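Local coordinates for protein endoglucanase (Fervidobacterium pennivorans DSM 9078, PDB 6KDD) that probably hydrolyses beta-1,4-glucosidic linkages in cellulose-like glucans, as a family 5 glycoside hydrolase with a TIM-barrel fold, at residues Trp123-Pro134 against Val161-Arg172. Numbering follows the deposited sequence.
Sequences WRQIAKFFKDYP and VLKVIRESNPTR
R172 reaches across to the turn F130-Y133 and aims the edge of its guanidinium at backbone carbonyls: NH2 bonds nearly straight to Y133 O (2.9 Å) and weakly to K131 O, while NH1 meets P134 O at 2.8 Å. Beside it, the N169 amide uses both ends. ND2 gives a straight bond to A127 O (2.8 Å), approaching from above the carbonyl plane, and OD1 takes R172 NE at 2.9 Å, fixing the guanidinium's rotation. A lysine in place of R172 would probably leave some of the turn carbonyls and N169 OD1 without a donor. Between the helices, water 1 links S168 OG to R124 O. With CG1 anti to its carbonyl carbon (chi1 -68°), I165 lays CD1 over the rim of one W123 ring face, I126 CD1 covering the other; V161 CG1 packs on W123 CB (3.6 Å). R124, chiefly paired with E121, makes a long salt bridge to E167. Helices 112-129 and 151-168 run side by side outside the eight-stranded beta-barrel of the TIM fold; the axes of 123-129 and 161-168 approach to 8.7 Å and cross at -24°, with W123 and I165 packing inward on F139 of strand 137-140, and R172 leading into strand 174-177.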
loop_
_atom_site.group_PDB
_atom_site.type_symbol
_atom_site.label_atom_id
_atom_site.label_comp_id
_atom_site.label_asym_id
_atom_site.label_seq_id
_atom_site.Cartn_x
_atom_site.Cartn_y
_atom_site.Cartn_z
ATOM N N TRP A 123 4.105 -7.304 14.876
ATOM C CA TRP A 123 2.840 -6.631 15.032
ATOM C C TRP A 123 2.455 -6.471 16.503
ATOM O O TRP A 123 1.760 -5.517 16.832
ATOM C CB TRP A 123 1.754 -7.265 14.167
ATOM C CG TRP A 123 1.818 -6.611 12.818
ATOM C CD1 TRP A 123 2.225 -7.141 11.620
ATOM C CD2 TRP A 123 1.565 -5.217 12.591
ATOM N NE1 TRP A 123 2.158 -6.178 10.640
ATOM C CE2 TRP A 123 1.738 -4.995 11.206
ATOM C CE3 TRP A 123 1.134 -4.164 13.419
ATOM C CZ2 TRP A 123 1.601 -3.718 10.661
ATOM C CZ3 TRP A 123 0.934 -2.920 12.865
ATOM C CH2 TRP A 123 1.195 -2.699 11.507
ATOM N N ARG A 124 2.903 -7.393 17.376
ATOM C CA ARG A 124 2.539 -7.265 18.785
ATOM C C ARG A 124 3.158 -5.964 19.302
ATOM O O ARG A 124 2.488 -5.175 19.977
ATOM C CB ARG A 124 3.025 -8.471 19.610
ATOM C CG ARG A 124 2.688 -8.370 21.101
ATOM C CD ARG A 124 3.464 -9.371 21.969
ATOM N NE ARG A 124 3.358 -10.741 21.445
ATOM C CZ ARG A 124 2.280 -11.527 21.533
ATOM N NH1 ARG A 124 1.183 -11.122 22.147
ATOM N NH2 ARG A 124 2.293 -12.740 21.004
ATOM N N GLN A 125 4.413 -5.735 18.916
ATOM C CA GLN A 125 5.183 -4.594 19.363
ATOM C C GLN A 125 4.643 -3.295 18.774
ATOM O O GLN A 125 4.569 -2.276 19.470
ATOM C CB GLN A 125 6.641 -4.776 18.988
ATOM C CG GLN A 125 7.318 -5.831 19.856
ATOM C CD GLN A 125 8.666 -6.068 19.247
ATOM O OE1 GLN A 125 9.613 -5.350 19.515
ATOM N NE2 GLN A 125 8.746 -7.060 18.366
ATOM N N ILE A 126 4.309 -3.318 17.479
ATOM C CA ILE A 126 3.923 -2.071 16.828
ATOM C C ILE A 126 2.589 -1.684 17.434
ATOM O O ILE A 126 2.334 -0.512 17.729
ATOM C CB ILE A 126 3.798 -2.245 15.298
ATOM C CG1 ILE A 126 5.127 -2.627 14.658
ATOM C CG2 ILE A 126 3.202 -0.987 14.649
ATOM C CD1 ILE A 126 4.967 -3.202 13.236
ATOM N N ALA A 127 1.714 -2.679 17.541
ATOM C CA ALA A 127 0.365 -2.457 18.031
ATOM C C ALA A 127 0.422 -1.880 19.443
ATOM O O ALA A 127 -0.343 -0.963 19.758
ATOM C CB ALA A 127 -0.444 -3.741 17.957
ATOM N N LYS A 128 1.373 -2.368 20.245
ATOM C CA LYS A 128 1.513 -1.897 21.617
ATOM C C LYS A 128 2.038 -0.467 21.622
ATOM O O LYS A 128 1.494 0.386 22.313
ATOM C CB LYS A 128 2.482 -2.776 22.409
ATOM C CG LYS A 128 1.811 -3.970 23.076
ATOM C CD LYS A 128 2.699 -4.733 24.035
ATOM C CE LYS A 128 1.997 -5.928 24.641
ATOM N NZ LYS A 128 2.937 -7.061 24.805
ATOM N N PHE A 129 3.097 -0.228 20.841
ATOM C CA PHE A 129 3.685 1.091 20.711
ATOM C C PHE A 129 2.669 2.155 20.285
ATOM O O PHE A 129 2.692 3.251 20.850
ATOM C CB PHE A 129 4.890 1.018 19.765
ATOM C CG PHE A 129 5.743 2.259 19.772
ATOM C CD1 PHE A 129 5.443 3.329 18.932
ATOM C CD2 PHE A 129 6.855 2.348 20.601
ATOM C CE1 PHE A 129 6.239 4.466 18.947
ATOM C CE2 PHE A 129 7.651 3.482 20.607
ATOM C CZ PHE A 129 7.349 4.533 19.767
ATOM N N PHE A 130 1.786 1.847 19.303
ATOM C CA PHE A 130 0.878 2.848 18.764
ATOM C C PHE A 130 -0.544 2.738 19.345
ATOM O O PHE A 130 -1.483 3.302 18.798
ATOM C CB PHE A 130 0.877 2.832 17.216
ATOM C CG PHE A 130 2.154 3.363 16.616
ATOM C CD1 PHE A 130 2.406 4.735 16.555
ATOM C CD2 PHE A 130 3.100 2.500 16.070
ATOM C CE1 PHE A 130 3.597 5.234 16.018
ATOM C CE2 PHE A 130 4.280 3.001 15.519
ATOM C CZ PHE A 130 4.532 4.362 15.490
ATOM N N LYS A 131 -0.729 2.057 20.476
ATOM C CA LYS A 131 -2.093 1.695 20.824
ATOM C C LYS A 131 -2.918 2.945 21.120
ATOM O O LYS A 131 -4.113 2.982 20.842
ATOM C CB LYS A 131 -2.104 0.683 21.977
ATOM C CG LYS A 131 -1.530 1.183 23.293
ATOM C CD LYS A 131 -1.672 0.164 24.440
ATOM C CE LYS A 131 -2.720 0.570 25.456
ATOM N NZ LYS A 131 -4.050 0.002 25.135
ATOM N N ASP A 132 -2.258 3.982 21.646
ATOM C CA ASP A 132 -2.960 5.158 22.155
ATOM C C ASP A 132 -3.115 6.216 21.061
ATOM O O ASP A 132 -3.688 7.277 21.302
ATOM C CB ASP A 132 -2.304 5.655 23.455
ATOM C CG ASP A 132 -2.590 4.685 24.596
ATOM O OD1 ASP A 132 -3.764 4.363 24.758
ATOM O OD2 ASP A 132 -1.629 4.162 25.221
ATOM N N TYR A 133 -2.680 5.894 19.829
ATOM C CA TYR A 133 -2.736 6.826 18.715
ATOM C C TYR A 133 -4.164 7.068 18.245
ATOM O O TYR A 133 -5.010 6.190 18.359
ATOM C CB TYR A 133 -1.833 6.336 17.569
ATOM C CG TYR A 133 -0.470 6.964 17.679
ATOM C CD1 TYR A 133 0.246 6.885 18.872
ATOM C CD2 TYR A 133 0.053 7.748 16.665
ATOM C CE1 TYR A 133 1.463 7.530 19.053
ATOM C CE2 TYR A 133 1.276 8.393 16.828
ATOM C CZ TYR A 133 1.998 8.250 18.008
ATOM O OH TYR A 133 3.203 8.870 18.187
ATOM N N PRO A 134 -4.443 8.225 17.615
ATOM C CA PRO A 134 -5.774 8.541 17.075
ATOM C C PRO A 134 -6.257 7.516 16.042
ATOM O O PRO A 134 -5.463 6.737 15.518
ATOM C CB PRO A 134 -5.661 9.946 16.460
ATOM C CG PRO A 134 -4.263 10.432 16.758
ATOM C CD PRO A 134 -3.470 9.285 17.362
ATOM N N VAL A 161 -2.113 -12.757 13.379
ATOM C CA VAL A 161 -1.632 -11.400 13.577
ATOM C C VAL A 161 -2.780 -10.502 14.055
ATOM O O VAL A 161 -2.626 -9.760 15.026
ATOM C CB VAL A 161 -0.936 -10.865 12.303
ATOM C CG1 VAL A 161 -0.551 -9.398 12.450
ATOM C CG2 VAL A 161 0.309 -11.673 11.994
ATOM N N LEU A 162 -3.948 -10.598 13.433
ATOM C CA LEU A 162 -5.046 -9.704 13.763
ATOM C C LEU A 162 -5.463 -9.901 15.217
ATOM O O LEU A 162 -5.705 -8.929 15.941
ATOM C CB LEU A 162 -6.225 -9.967 12.825
ATOM C CG LEU A 162 -7.486 -9.160 13.119
ATOM C CD1 LEU A 162 -7.245 -7.648 12.992
ATOM C CD2 LEU A 162 -8.614 -9.589 12.199
ATOM N N LYS A 163 -5.547 -11.178 15.616
ATOM C CA LYS A 163 -5.885 -11.516 16.989
ATOM C C LYS A 163 -5.000 -10.710 17.936
ATOM O O LYS A 163 -5.523 -10.029 18.829
ATOM C CB LYS A 163 -5.757 -13.021 17.254
ATOM C CG LYS A 163 -6.243 -13.472 18.628
ATOM C CD LYS A 163 -7.726 -13.186 18.899
ATOM C CE LYS A 163 -8.270 -13.910 20.121
ATOM N NZ LYS A 163 -7.603 -13.484 21.377
ATOM N N VAL A 164 -3.675 -10.769 17.717
ATOM C CA VAL A 164 -2.783 -10.067 18.629
ATOM C C VAL A 164 -2.887 -8.544 18.520
ATOM O O VAL A 164 -2.796 -7.871 19.544
ATOM C CB VAL A 164 -1.344 -10.607 18.716
ATOM C CG1 VAL A 164 -1.293 -12.110 18.511
ATOM C CG2 VAL A 164 -0.327 -9.879 17.862
ATOM N N ILE A 165 -3.109 -7.990 17.315
ATOM C CA ILE A 165 -3.267 -6.538 17.217
ATOM C C ILE A 165 -4.480 -6.139 18.052
ATOM O O ILE A 165 -4.472 -5.127 18.769
ATOM C CB ILE A 165 -3.428 -6.118 15.743
ATOM C CG1 ILE A 165 -2.133 -6.353 14.959
ATOM C CG2 ILE A 165 -3.945 -4.690 15.607
ATOM C CD1 ILE A 165 -2.292 -6.222 13.441
ATOM N N ARG A 166 -5.518 -6.980 17.980
ATOM C CA ARG A 166 -6.805 -6.668 18.592
ATOM C C ARG A 166 -6.719 -6.687 20.119
ATOM O O ARG A 166 -7.573 -6.109 20.786
ATOM C CB ARG A 166 -7.892 -7.629 18.107
ATOM C CG ARG A 166 -8.357 -7.385 16.684
ATOM C CD ARG A 166 -9.267 -6.188 16.636
ATOM N NE ARG A 166 -9.718 -5.816 15.302
ATOM C CZ ARG A 166 -9.377 -4.686 14.689
ATOM N NH1 ARG A 166 -8.551 -3.832 15.283
ATOM N NH2 ARG A 166 -9.871 -4.424 13.493
ATOM N N GLU A 167 -5.695 -7.348 20.667
ATOM C CA GLU A 167 -5.561 -7.447 22.113
ATOM C C GLU A 167 -5.288 -6.059 22.683
ATOM O O GLU A 167 -5.789 -5.723 23.752
ATOM C CB GLU A 167 -4.382 -8.344 22.507
ATOM C CG GLU A 167 -4.640 -9.820 22.239
ATOM C CD GLU A 167 -3.485 -10.765 22.555
ATOM O OE1 GLU A 167 -3.717 -11.981 22.544
ATOM O OE2 GLU A 167 -2.360 -10.296 22.829
ATOM N N SER A 168 -4.463 -5.274 21.975
ATOM C CA SER A 168 -4.081 -3.945 22.438
ATOM C C SER A 168 -4.798 -2.865 21.643
ATOM O O SER A 168 -4.912 -1.739 22.126
ATOM C CB SER A 168 -2.584 -3.736 22.388
ATOM O OG SER A 168 -2.131 -3.855 21.033
ATOM N N ASN A 169 -5.295 -3.203 20.441
ATOM C CA ASN A 169 -6.066 -2.248 19.645
ATOM C C ASN A 169 -7.383 -2.887 19.213
ATOM O O ASN A 169 -7.513 -3.401 18.093
ATOM C CB ASN A 169 -5.297 -1.759 18.409
ATOM C CG ASN A 169 -3.987 -1.066 18.723
ATOM O OD1 ASN A 169 -3.870 0.125 18.495
ATOM N ND2 ASN A 169 -2.981 -1.785 19.201
ATOM N N PRO A 170 -8.417 -2.884 20.086
ATOM C CA PRO A 170 -9.651 -3.596 19.779
ATOM C C PRO A 170 -10.453 -3.077 18.583
ATOM O O PRO A 170 -11.234 -3.836 18.028
ATOM C CB PRO A 170 -10.418 -3.480 21.108
ATOM C CG PRO A 170 -9.930 -2.177 21.688
ATOM C CD PRO A 170 -8.440 -2.230 21.411
ATOM N N THR A 171 -10.270 -1.808 18.166
ATOM C CA THR A 171 -11.150 -1.207 17.178
ATOM C C THR A 171 -10.417 -0.519 16.018
ATOM O O THR A 171 -11.072 0.095 15.178
ATOM C CB THR A 171 -12.081 -0.143 17.787
ATOM O OG1 THR A 171 -11.286 0.909 18.342
ATOM C CG2 THR A 171 -13.059 -0.702 18.806
ATOM N N ARG A 172 -9.084 -0.553 16.000
ATOM C CA ARG A 172 -8.360 0.195 14.970
ATOM C C ARG A 172 -8.516 -0.530 13.631
ATOM O O ARG A 172 -8.517 -1.754 13.595
ATOM C CB ARG A 172 -6.887 0.291 15.362
ATOM C CG ARG A 172 -6.072 1.185 14.432
ATOM C CD ARG A 172 -4.616 1.246 14.835
ATOM N NE ARG A 172 -4.478 1.765 16.191
ATOM C CZ ARG A 172 -4.649 3.037 16.560
ATOM N NH1 ARG A 172 -4.979 3.968 15.683
ATOM N NH2 ARG A 172 -4.529 3.360 17.837
HETATM O O HOH W 1 -0.308 -5.493 21.057
HETATM O O HOH W 2 -6.242 0.999 21.065
#